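Local coordinates for protein trichothecene 3-O-acetyltransferase (Gibberella zeae, PDB 2RKV) that transfers an acetyl group from acetyl-coenzyme A to the C3 hydroxyl of trichothecene mycotoxins, as a member of the BAHD acyltransferase superfamily, at residues A[258-263]-A[331-335]; A[266-270]-A[442-446]; A[293-299]-A[343-348]. All coordinates share one frame. Residue numbers count along the deposited sequence, not the author numbering.

Contacts 1 and 3 both touch bound coenzyme A: contact 1 meets the adenine, the 3'-phosphate and the pyrophosphate, whereas contact 3 meets the pantetheine arm and lies closer to the T-2 toxin, the side chain of Val-293 being about 7 Å from it and that of Leu-334 about 13 Å. The centres of contacts 1 and 3 are about 18 Å apart, and the two do not touch. Contact 2 shares helix 261-277 with contact 1; their centres lie about 14 Å apart and they pack directly, Leu-334 CD1 lying 3.5 Å from Ser-266 CB. Contact 2 lies away from the cofactor, the side chain of Ile-269 being about 12 Å from coenzyme A.

Contact 1 (A[258-263]-A[331-335]); sequences FVSTDD and ASRLR. With COA (coenzyme A), chain B.
A capping box opens helix 261-277 and, with an arginine from helix 327-335, forms part of the coenzyme A pocket. Residues 258-260 are extended and turn into helix at Thr-261, while 331-335 is helical throughout; the CA atoms of Val-259 and Arg-335 lie 6.2 Å apart, those of Asp-263 and Ala-331 5.4 Å. The box is reciprocal: Asp-263 N donates to Ser-260 OG and Ser-260 N to Asp-263 OD2, both at 2.9 Å. Asp-263 (chi1 m) also forms a salt bridge, its OD2 2.7 Å from Arg-335 NE, and its OD1 pairs with Arg-291. Apolar packing sets Val-259 CG1 3.9 Å from Ala-331 CB. Arg-335 (chi1 t, chi2 p, chi3 p) has Phe-258 CE1 over one guanidinium face, and the Phe-258 ring (chi1 p) has the adenine over one face. Among cofactor hydrogen bonds, Arg-335 NH2 reaches O2A at 3.1 Å, Thr-261 N and OG1 reach O9A of the 3'-phosphate at 2.9 and 2.7 Å, and Ser-260 OG donates to pyrophosphate O5A at 2.5 Å.

Contact 2 (A[266-270]-A[442-446]); sequences SAFIW and EWTKY. Residues 445, 446 of segment 442-446 come from a tag, linker or insertion.
This is an aromatic cluster between helix 261-277 and the C-terminal part of the chain, built from packing alone, since no hydrogen bond joins the two segments. Residues 266-270 are regular helix; 442-444 are helical, and Tyr-446 N closes a turn onto Trp-443 O at 3.0 Å. The backbones stay well apart, the closest CA pair being Phe-268 and Trp-443 at 8.4 Å. Phe-268 (chi1 t) points toward 442-446. Its ring is nearly parallel to the six-membered ring of Trp-443 (6°) but slid apart, with centroids 5.6 Å apart and little overlap; Phe-268 CE2 lies 3.6 Å from Trp-443 CE3. Tyr-446, an inserted residue, meets Phe-268 obliquely at 68°, Phe-268 CZ to Tyr-446 CD1 being 3.6 Å. Glu-442 O sits at the phenyl edge, 3.4 Å from Phe-268 CZ, and Ile-269 CG1 touches Trp-443 CZ3 at 3.8 Å. Leu-244 of helix 238-249 touches Phe-268 and Tyr-446, strand 229-236 gives Phe-234 edge-to-face with Trp-443, and strand 411-414 packs on Ile-269.

Contact 3 (A[293-299]-A[343-348]); sequences VDARPAM and MRQRTR. With COA (coenzyme A), chain B.
The pantetheine arm of coenzyme A is held by the end of strand 286-294, and this contact packs that strand end and the short turn of helix after it against helix 340-356. Asp-294 N donates to COA O9P, the pantoyl amide carbonyl, at 2.7 Å. After the strand, Ala-295 (phi/psi -93/-1) turns the chain into a weakly bonded helix at about 296-299, and the side chain of Asp-294 caps it, OD1 accepting from Arg-296 N at 2.9 Å. The same Asp-294 OD1 makes a salt bridge with Arg-296 NH1, also 2.9 Å. Arg-296 NH1 further pairs with Asp-160, the aspartate of the HxxxD motif that begins at His-156, which itself lies in the T-2 pocket; an Asp-Arg pair of this kind, with the aspartate in a structural role, is characteristic of BAHD acyltransferases. Across the segments no hydrogen bond forms. The closest CA pair is Ala-298 and Arg-344, 5.2 Å apart, and the small side chain of Ala-298 permits the near approach: Ala-298 CB lies 3.8 Å from Met-343 CB. Met-343, with chi1, chi2 and chi3 all m, reaches back to the strand end, its SD 4.0 Å from Val-293 CG1 and its CE 4.0 Å from Ala-295 CB. Met-299 CE meets Arg-344 CG at 3.8 Å and Thr-347 CB at 4.0 Å, while Thr-347 OG1 donates to Met-343 O at 2.7 Å.

Contact 1 (A[258-263]-A[331-335])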
loop_
_atom_site.group_PDB
_atom_site.type_symbol
_atom_site.label_atom_id
_atom_site.label_comp_id
_atom_site.label_asym_id
_atom_site.label_seq_id
_atom_site.Cartn_x
_atom_site.Cartn_y
_atom_site.Cartn_z
ATOM N N PHE A 258 17.984 4.755 -18.207
ATOM C CA PHE A 258 18.104 3.705 -17.199
ATOM C C PHE A 258 16.721 3.336 -16.690
ATOM O O PHE A 258 15.772 4.115 -16.830
ATOM C CB PHE A 258 18.984 4.169 -16.024
ATOM C CG PHE A 258 18.383 5.295 -15.222
ATOM C CD1 PHE A 258 17.485 5.028 -14.190
ATOM C CD2 PHE A 258 18.701 6.623 -15.516
ATOM C CE1 PHE A 258 16.909 6.073 -13.452
ATOM C CE2 PHE A 258 18.142 7.668 -14.790
ATOM C CZ PHE A 258 17.243 7.392 -13.750
ATOM N N VAL A 259 16.613 2.140 -16.124
ATOM C CA VAL A 259 15.426 1.776 -15.348
ATOM C C VAL A 259 15.871 1.284 -13.975
ATOM O O VAL A 259 17.057 1.066 -13.751
ATOM C CB VAL A 259 14.549 0.711 -16.057
ATOM C CG1 VAL A 259 13.946 1.286 -17.339
ATOM C CG2 VAL A 259 15.332 -0.599 -16.305
ATOM N N SER A 260 14.917 1.122 -13.061
ATOM C CA SER A 260 15.215 0.658 -11.711
ATOM C C SER A 260 14.898 -0.824 -11.528
ATOM O O SER A 260 14.203 -1.453 -12.351
ATOM C CB SER A 260 14.382 1.449 -10.701
ATOM O OG SER A 260 13.003 1.163 -10.845
ATOM N N THR A 261 15.389 -1.367 -10.415
ATOM C CA THR A 261 15.030 -2.707 -9.973
ATOM C C THR A 261 13.503 -2.841 -9.906
ATOM O O THR A 261 12.929 -3.801 -10.428
ATOM C CB THR A 261 15.673 -3.005 -8.587
ATOM O OG1 THR A 261 17.102 -2.935 -8.701
ATOM C CG2 THR A 261 15.296 -4.387 -8.097
ATOM N N ASP A 262 12.861 -1.859 -9.272
ATOM C CA ASP A 262 11.407 -1.825 -9.137
ATOM C C ASP A 262 10.709 -1.808 -10.509
ATOM O O ASP A 262 9.747 -2.545 -10.732
ATOM C CB ASP A 262 11.002 -0.616 -8.290
ATOM C CG ASP A 262 9.594 -0.717 -7.751
ATOM O OD1 ASP A 262 8.638 -0.706 -8.566
ATOM O OD2 ASP A 262 9.464 -0.800 -6.500
ATOM N N ASP A 263 11.212 -0.985 -11.431
ATOM C CA ASP A 263 10.716 -0.971 -12.818
ATOM C C ASP A 263 10.763 -2.364 -13.454
ATOM O O ASP A 263 9.804 -2.814 -14.096
ATOM C CB ASP A 263 11.595 -0.085 -13.702
ATOM C CG ASP A 263 11.449 1.404 -13.425
ATOM O OD1 ASP A 263 10.488 1.839 -12.747
ATOM O OD2 ASP A 263 12.338 2.143 -13.894
ATOM N N ALA A 331 9.785 -2.172 -19.305
ATOM C CA ALA A 331 10.292 -1.355 -18.195
ATOM C C ALA A 331 10.403 0.110 -18.610
ATOM O O ALA A 331 10.122 1.015 -17.817
ATOM C CB ALA A 331 11.634 -1.882 -17.697
ATOM N N SER A 332 10.789 0.339 -19.868
ATOM C CA SER A 332 10.842 1.684 -20.431
ATOM C C SER A 332 9.485 2.399 -20.393
ATOM O O SER A 332 9.427 3.601 -20.110
ATOM C CB SER A 332 11.407 1.650 -21.856
ATOM O OG SER A 332 12.776 1.278 -21.831
ATOM N N ARG A 333 8.400 1.667 -20.670
ATOM C CA ARG A 333 7.046 2.234 -20.559
ATOM C C ARG A 333 6.830 2.810 -19.168
ATOM O O ARG A 333 6.303 3.907 -19.017
ATOM C CB ARG A 333 5.966 1.183 -20.807
ATOM C CG ARG A 333 5.952 0.598 -22.209
ATOM C CD ARG A 333 4.985 -0.566 -22.296
ATOM N NE ARG A 333 5.043 -1.211 -23.613
ATOM C CZ ARG A 333 4.324 -0.832 -24.672
ATOM N NH1 ARG A 333 3.485 0.193 -24.601
ATOM N NH2 ARG A 333 4.454 -1.488 -25.818
ATOM N N LEU A 334 7.218 2.042 -18.154
ATOM C CA LEU A 334 6.987 2.456 -16.773
ATOM C C LEU A 334 7.823 3.679 -16.407
ATOM O O LEU A 334 7.295 4.675 -15.916
ATOM C CB LEU A 334 7.230 1.297 -15.804
ATOM C CG LEU A 334 6.395 0.037 -16.083
ATOM C CD1 LEU A 334 6.689 -1.047 -15.055
ATOM C CD2 LEU A 334 4.895 0.331 -16.150
ATOM N N ARG A 335 9.123 3.603 -16.666
ATOM C CA ARG A 335 10.045 4.688 -16.321
ATOM C C ARG A 335 9.704 6.007 -17.039
ATOM O O ARG A 335 9.902 7.082 -16.477
ATOM C CB ARG A 335 11.498 4.238 -16.574
ATOM C CG ARG A 335 12.602 5.266 -16.336
ATOM C CD ARG A 335 12.623 5.853 -14.932
ATOM N NE ARG A 335 12.475 4.858 -13.870
ATOM C CZ ARG A 335 12.639 5.133 -12.575
ATOM N NH1 ARG A 335 12.460 4.186 -11.661
ATOM N NH2 ARG A 335 12.975 6.360 -12.200
HETATM N N1A COA B . 21.930 5.980 -13.611
HETATM C C2A COA B . 21.445 4.708 -13.388
HETATM N N3A COA B . 20.417 4.501 -12.490
HETATM C C4A COA B . 19.887 5.566 -11.832
HETATM C C5A COA B . 20.361 6.861 -12.049
HETATM C C6A COA B . 21.401 7.073 -12.951
HETATM N N6A COA B . 22.036 8.248 -12.970
HETATM N N7A COA B . 19.648 7.710 -11.266
HETATM C C8A COA B . 18.742 6.986 -10.565
HETATM N N9A COA B . 18.881 5.662 -10.907
HETATM C C1B COA B . 18.137 4.521 -10.354
HETATM C C2B COA B . 18.604 4.253 -8.938
HETATM O O2B COA B . 19.804 3.537 -8.924
HETATM C C3B COA B . 17.434 3.462 -8.403
HETATM O O3B COA B . 17.458 2.182 -8.957
HETATM P P3B COA B . 17.759 0.903 -8.061
HETATM O O7A COA B . 16.745 0.873 -6.937
HETATM O O8A COA B . 19.165 1.072 -7.546
HETATM O O9A COA B . 17.659 -0.310 -8.943
HETATM C C4B COA B . 16.257 4.100 -9.087
HETATM O O4B COA B . 16.750 4.782 -10.233
HETATM C C5B COA B . 15.536 5.038 -8.151
HETATM O O5B COA B . 14.384 5.307 -8.883
HETATM P P1A COA B . 13.080 5.879 -8.177
HETATM O O1A COA B . 13.452 6.957 -7.161
HETATM O O2A COA B . 12.119 6.350 -9.244
HETATM O O3A COA B . 12.521 4.697 -7.258
HETATM P P2A COA B . 12.129 3.218 -7.703
HETATM O O4A COA B . 12.791 2.259 -6.741
HETATM O O5A COA B . 12.367 2.945 -9.161
HETATM O O6A COA B . 10.556 3.202 -7.452
HETATM C CBP COA B . 8.347 4.071 -7.533
HETATM C CCP COA B . 9.659 3.899 -8.297
HETATM C CDP COA B . 7.786 2.693 -7.175
HETATM C CEP COA B . 7.329 4.765 -8.436
HETATM C CAP COA B . 8.658 4.897 -6.276
HETATM O OAP COA B . 9.170 6.171 -6.618
HETATM C C9P COA B . 7.446 5.109 -5.430
HETATM O O9P COA B . 6.638 6.224 -5.675
HETATM N N8P COA B . 7.235 4.199 -4.489
HETATM C C7P COA B . 6.088 4.230 -3.616
HETATM C C6P COA B . 4.851 3.725 -4.345
HETATM C C5P COA B . 3.733 3.760 -3.346
HETATM O O5P COA B . 3.544 4.790 -2.664
HETATM N N4P COA B . 3.003 2.657 -3.246
#

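Contact 2 (A[266-270]-A[442-446])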
loop_
_atom_site.group_PDB
_atom_site.type_symbol
_atom_site.label_atom_id
_atom_site.label_comp_id
_atom_site.label_asym_id
_atom_site.label_seq_id
_atom_site.Cartn_x
_atom_site.Cartn_y
_atom_site.Cartn_z
ATOM N N SER A 266 8.269 -4.825 -11.885
ATOM C CA SER A 266 6.941 -4.399 -12.313
ATOM C C SER A 266 6.686 -4.833 -13.772
ATOM O O SER A 266 5.623 -5.388 -14.085
ATOM C CB SER A 266 6.772 -2.889 -12.137
ATOM O OG SER A 266 6.937 -2.516 -10.768
ATOM N N ALA A 267 7.674 -4.600 -14.634
ATOM C CA ALA A 267 7.571 -4.957 -16.057
ATOM C C ALA A 267 7.443 -6.469 -16.258
ATOM O O ALA A 267 6.647 -6.932 -17.091
ATOM C CB ALA A 267 8.778 -4.431 -16.817
ATOM N N PHE A 268 8.229 -7.225 -15.492
ATOM C CA PHE A 268 8.248 -8.682 -15.569
ATOM C C PHE A 268 6.880 -9.250 -15.190
ATOM O O PHE A 268 6.396 -10.212 -15.793
ATOM C CB PHE A 268 9.351 -9.231 -14.652
ATOM C CG PHE A 268 9.460 -10.726 -14.651
ATOM C CD1 PHE A 268 9.990 -11.403 -15.750
ATOM C CD2 PHE A 268 9.046 -11.463 -13.538
ATOM C CE1 PHE A 268 10.097 -12.800 -15.740
ATOM C CE2 PHE A 268 9.151 -12.855 -13.517
ATOM C CZ PHE A 268 9.671 -13.524 -14.626
ATOM N N ILE A 269 6.250 -8.637 -14.196
ATOM C CA ILE A 269 4.919 -9.069 -13.770
ATOM C C ILE A 269 3.857 -8.767 -14.832
ATOM O O ILE A 269 3.019 -9.631 -15.133
ATOM C CB ILE A 269 4.555 -8.486 -12.378
ATOM C CG1 ILE A 269 5.419 -9.162 -11.305
ATOM C CG2 ILE A 269 3.086 -8.709 -12.069
ATOM C CD1 ILE A 269 5.396 -8.453 -9.945
ATOM N N TRP A 270 3.903 -7.563 -15.410
ATOM C CA TRP A 270 2.963 -7.181 -16.468
ATOM C C TRP A 270 3.107 -8.133 -17.652
ATOM O O TRP A 270 2.108 -8.627 -18.192
ATOM C CB TRP A 270 3.205 -5.736 -16.913
ATOM C CG TRP A 270 2.104 -5.128 -17.752
ATOM C CD1 TRP A 270 0.841 -5.627 -17.976
ATOM C CD2 TRP A 270 2.161 -3.870 -18.432
ATOM N NE1 TRP A 270 0.121 -4.752 -18.767
ATOM C CE2 TRP A 270 0.909 -3.669 -19.062
ATOM C CE3 TRP A 270 3.158 -2.889 -18.577
ATOM C CZ2 TRP A 270 0.626 -2.524 -19.829
ATOM C CZ3 TRP A 270 2.876 -1.755 -19.334
ATOM C CH2 TRP A 270 1.622 -1.584 -19.954
ATOM N N GLU A 442 8.874 -19.463 -17.547
ATOM C CA GLU A 442 9.525 -18.153 -17.652
ATOM C C GLU A 442 9.321 -17.354 -16.352
ATOM O O GLU A 442 10.194 -16.588 -15.937
ATOM C CB GLU A 442 9.030 -17.378 -18.877
ATOM C CG GLU A 442 9.552 -17.957 -20.213
ATOM C CD GLU A 442 8.963 -17.272 -21.439
ATOM O OE1 GLU A 442 9.662 -16.434 -22.047
ATOM O OE2 GLU A 442 7.804 -17.569 -21.798
ATOM N N TRP A 443 8.174 -17.570 -15.716
ATOM C CA TRP A 443 7.853 -16.968 -14.417
ATOM C C TRP A 443 8.629 -17.632 -13.280
ATOM O O TRP A 443 9.310 -16.957 -12.512
ATOM C CB TRP A 443 6.340 -17.043 -14.176
ATOM C CG TRP A 443 5.876 -16.653 -12.784
ATOM C CD1 TRP A 443 5.531 -17.507 -11.766
ATOM C CD2 TRP A 443 5.691 -15.321 -12.272
ATOM N NE1 TRP A 443 5.143 -16.789 -10.657
ATOM C CE2 TRP A 443 5.230 -15.448 -10.938
ATOM C CE3 TRP A 443 5.868 -14.039 -12.808
ATOM C CZ2 TRP A 443 4.946 -14.334 -10.129
ATOM C CZ3 TRP A 443 5.582 -12.921 -12.000
ATOM C CH2 TRP A 443 5.125 -13.084 -10.677
ATOM N N THR A 444 8.539 -18.957 -13.182
ATOM C CA THR A 444 9.177 -19.693 -12.082
ATOM C C THR A 444 10.707 -19.667 -12.122
ATOM O O THR A 444 11.359 -19.972 -11.123
ATOM C CB THR A 444 8.668 -21.149 -11.971
ATOM O OG1 THR A 444 9.004 -21.872 -13.164
ATOM C CG2 THR A 444 7.158 -21.176 -11.763
ATOM N N LYS A 445 11.276 -19.302 -13.272
ATOM C CA LYS A 445 12.714 -19.076 -13.373
ATOM C C LYS A 445 13.162 -18.035 -12.332
ATOM O O LYS A 445 14.261 -18.125 -11.790
ATOM C CB LYS A 445 13.073 -18.616 -14.792
ATOM C CG LYS A 445 14.544 -18.288 -15.026
ATOM C CD LYS A 445 14.746 -17.848 -16.474
ATOM C CE LYS A 445 16.174 -17.426 -16.758
ATOM N NZ LYS A 445 16.266 -16.834 -18.132
ATOM N N TYR A 446 12.282 -17.074 -12.045
ATOM C CA TYR A 446 12.593 -15.971 -11.127
ATOM C C TYR A 446 11.741 -15.987 -9.858
ATOM O O TYR A 446 12.215 -15.608 -8.789
ATOM C CB TYR A 446 12.389 -14.626 -11.833
ATOM C CG TYR A 446 13.354 -14.365 -12.971
ATOM C CD1 TYR A 446 13.026 -14.716 -14.282
ATOM C CD2 TYR A 446 14.587 -13.756 -12.736
ATOM C CE1 TYR A 446 13.903 -14.469 -15.329
ATOM C CE2 TYR A 446 15.477 -13.504 -13.778
ATOM C CZ TYR A 446 15.125 -13.862 -15.070
ATOM O OH TYR A 446 16.000 -13.622 -16.111
#

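Contact 3 (A[293-299]-A[343-348])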
loop_
_atom_site.group_PDB
_atom_site.type_symbol
_atom_site.label_atom_id
_atom_site.label_comp_id
_atom_site.label_asym_id
_atom_site.label_seq_id
_atom_site.Cartn_x
_atom_site.Cartn_y
_atom_site.Cartn_z
ATOM N N VAL A 293 2.440 5.786 -7.286
ATOM C CA VAL A 293 3.653 6.593 -7.218
ATOM C C VAL A 293 3.494 7.637 -6.105
ATOM O O VAL A 293 2.540 8.417 -6.110
ATOM C CB VAL A 293 3.963 7.294 -8.574
ATOM C CG1 VAL A 293 5.256 8.129 -8.486
ATOM C CG2 VAL A 293 4.079 6.258 -9.691
ATOM N N ASP A 294 4.441 7.634 -5.170
ATOM C CA ASP A 294 4.543 8.649 -4.123
ATOM C C ASP A 294 4.808 9.982 -4.799
ATOM O O ASP A 294 5.785 10.121 -5.558
ATOM C CB ASP A 294 5.686 8.285 -3.158
ATOM C CG ASP A 294 5.947 9.351 -2.084
ATOM O OD1 ASP A 294 5.103 10.255 -1.880
ATOM O OD2 ASP A 294 7.015 9.248 -1.429
ATOM N N ALA A 295 3.931 10.952 -4.537
ATOM C CA ALA A 295 4.019 12.268 -5.158
ATOM C C ALA A 295 4.799 13.277 -4.312
ATOM O O ALA A 295 4.984 14.425 -4.727
ATOM C CB ALA A 295 2.626 12.800 -5.492
ATOM N N ARG A 296 5.264 12.853 -3.135
ATOM C CA ARG A 296 6.008 13.769 -2.260
ATOM C C ARG A 296 7.229 14.396 -2.954
ATOM O O ARG A 296 7.376 15.621 -2.933
ATOM C CB ARG A 296 6.413 13.099 -0.943
ATOM C CG ARG A 296 5.263 12.904 0.049
ATOM C CD ARG A 296 5.687 11.916 1.133
ATOM N NE ARG A 296 4.594 11.561 2.045
ATOM C CZ ARG A 296 3.544 10.810 1.728
ATOM N NH1 ARG A 296 3.418 10.300 0.496
ATOM N NH2 ARG A 296 2.627 10.548 2.656
ATOM N N PRO A 297 8.095 13.573 -3.578
ATOM C CA PRO A 297 9.279 14.158 -4.237
ATOM C C PRO A 297 8.938 15.202 -5.313
ATOM O O PRO A 297 9.507 16.296 -5.304
ATOM C CB PRO A 297 9.987 12.940 -4.834
ATOM C CG PRO A 297 9.535 11.787 -3.977
ATOM C CD PRO A 297 8.093 12.101 -3.691
ATOM N N ALA A 298 7.989 14.892 -6.194
ATOM C CA ALA A 298 7.575 15.837 -7.237
ATOM C C ALA A 298 7.002 17.127 -6.647
ATOM O O ALA A 298 7.139 18.200 -7.239
ATOM C CB ALA A 298 6.570 15.190 -8.192
ATOM N N MET A 299 6.373 17.018 -5.475
ATOM C CA MET A 299 5.736 18.162 -4.831
ATOM C C MET A 299 6.689 18.928 -3.903
ATOM O O MET A 299 6.321 19.971 -3.354
ATOM C CB MET A 299 4.488 17.698 -4.069
ATOM C CG MET A 299 3.331 18.693 -4.056
ATOM S SD MET A 299 2.655 19.132 -5.688
ATOM C CE MET A 299 2.613 17.579 -6.545
ATOM N N MET A 343 4.736 14.329 -13.071
ATOM C CA MET A 343 4.049 13.877 -11.863
ATOM C C MET A 343 3.423 15.050 -11.110
ATOM O O MET A 343 2.289 14.953 -10.630
ATOM C CB MET A 343 5.002 13.094 -10.965
ATOM C CG MET A 343 5.016 11.604 -11.241
ATOM S SD MET A 343 3.445 10.782 -10.818
ATOM C CE MET A 343 3.071 11.472 -9.219
ATOM N N ARG A 344 4.153 16.156 -11.024
ATOM C CA ARG A 344 3.645 17.336 -10.336
ATOM C C ARG A 344 2.423 17.916 -11.046
ATOM O O ARG A 344 1.401 18.164 -10.406
ATOM C CB ARG A 344 4.734 18.401 -10.162
ATOM C CG ARG A 344 4.273 19.589 -9.331
ATOM C CD ARG A 344 5.394 20.579 -9.078
ATOM N NE ARG A 344 4.917 21.715 -8.292
ATOM C CZ ARG A 344 4.585 22.899 -8.798
ATOM N NH1 ARG A 344 4.688 23.133 -10.103
ATOM N NH2 ARG A 344 4.157 23.859 -7.990
ATOM N N GLN A 345 2.514 18.107 -12.367
ATOM C CA GLN A 345 1.394 18.678 -13.124
ATOM C C GLN A 345 0.146 17.796 -13.021
ATOM O O GLN A 345 -0.960 18.288 -12.782
ATOM C CB GLN A 345 1.793 18.929 -14.594
ATOM C CG GLN A 345 0.668 19.436 -15.516
ATOM C CD GLN A 345 0.156 20.838 -15.178
ATOM O OE1 GLN A 345 -0.987 21.182 -15.496
ATOM N NE2 GLN A 345 0.998 21.652 -14.552
ATOM N N ARG A 346 0.336 16.486 -13.175
ATOM C CA ARG A 346 -0.778 15.552 -13.150
ATOM C C ARG A 346 -1.444 15.546 -11.781
ATOM O O ARG A 346 -2.670 15.615 -11.677
ATOM C CB ARG A 346 -0.310 14.149 -13.543
ATOM C CG ARG A 346 0.081 14.044 -15.034
ATOM C CD ARG A 346 0.524 12.640 -15.431
ATOM N NE ARG A 346 -0.528 11.668 -15.159
ATOM C CZ ARG A 346 -0.449 10.719 -14.235
ATOM N NH1 ARG A 346 0.663 10.577 -13.507
ATOM N NH2 ARG A 346 -1.476 9.904 -14.043
ATOM N N THR A 347 -0.623 15.504 -10.737
ATOM C CA THR A 347 -1.118 15.448 -9.365
ATOM C C THR A 347 -1.847 16.742 -9.006
ATOM O O THR A 347 -2.896 16.716 -8.350
ATOM C CB THR A 347 0.038 15.133 -8.385
ATOM O OG1 THR A 347 0.626 13.878 -8.751
ATOM C CG2 THR A 347 -0.468 15.043 -6.943
ATOM N N ARG A 348 -1.304 17.879 -9.450
ATOM C CA ARG A 348 -1.980 19.162 -9.247
ATOM C C ARG A 348 -3.330 19.191 -9.967
ATOM O O ARG A 348 -4.300 19.743 -9.449
ATOM C CB ARG A 348 -1.101 20.333 -9.697
ATOM C CG ARG A 348 0.098 20.572 -8.798
ATOM C CD ARG A 348 0.941 21.720 -9.331
ATOM N NE ARG A 348 0.245 22.999 -9.199
ATOM C CZ ARG A 348 0.537 24.103 -9.886
ATOM N NH1 ARG A 348 1.509 24.101 -10.790
ATOM N NH2 ARG A 348 -0.164 25.213 -9.680
HETATM N N1A COA B . 21.930 5.980 -13.611
HETATM C C2A COA B . 21.445 4.708 -13.388
HETATM N N3A COA B . 20.417 4.501 -12.490
HETATM C C4A COA B . 19.887 5.566 -11.832
HETATM C C5A COA B . 20.361 6.861 -12.049
HETATM C C6A COA B . 21.401 7.073 -12.951
HETATM N N6A COA B . 22.036 8.248 -12.970
HETATM N N7A COA B . 19.648 7.710 -11.266
HETATM C C8A COA B . 18.742 6.986 -10.565
HETATM N N9A COA B . 18.881 5.662 -10.907
HETATM C C1B COA B . 18.137 4.521 -10.354
HETATM C C2B COA B . 18.604 4.253 -8.938
HETATM O O2B COA B . 19.804 3.537 -8.924
HETATM C C3B COA B . 17.434 3.462 -8.403
HETATM O O3B COA B . 17.458 2.182 -8.957
HETATM P P3B COA B . 17.759 0.903 -8.061
HETATM O O7A COA B . 16.745 0.873 -6.937
HETATM O O8A COA B . 19.165 1.072 -7.546
HETATM O O9A COA B . 17.659 -0.310 -8.943
HETATM C C4B COA B . 16.257 4.100 -9.087
HETATM O O4B COA B . 16.750 4.782 -10.233
HETATM C C5B COA B . 15.536 5.038 -8.151
HETATM O O5B COA B . 14.384 5.307 -8.883
HETATM P P1A COA B . 13.080 5.879 -8.177
HETATM O O1A COA B . 13.452 6.957 -7.161
HETATM O O2A COA B . 12.119 6.350 -9.244
HETATM O O3A COA B . 12.521 4.697 -7.258
HETATM P P2A COA B . 12.129 3.218 -7.703
HETATM O O4A COA B . 12.791 2.259 -6.741
HETATM O O5A COA B . 12.367 2.945 -9.161
HETATM O O6A COA B . 10.556 3.202 -7.452
HETATM C CBP COA B . 8.347 4.071 -7.533
HETATM C CCP COA B . 9.659 3.899 -8.297
HETATM C CDP COA B . 7.786 2.693 -7.175
HETATM C CEP COA B . 7.329 4.765 -8.436
HETATM C CAP COA B . 8.658 4.897 -6.276
HETATM O OAP COA B . 9.170 6.171 -6.618
HETATM C C9P COA B . 7.446 5.109 -5.430
HETATM O O9P COA B . 6.638 6.224 -5.675
HETATM N N8P COA B . 7.235 4.199 -4.489
HETATM C C7P COA B . 6.088 4.230 -3.616
HETATM C C6P COA B . 4.851 3.725 -4.345
HETATM C C5P COA B . 3.733 3.760 -3.346
HETATM O O5P COA B . 3.544 4.790 -2.664
HETATM N N4P COA B . 3.003 2.657 -3.246
#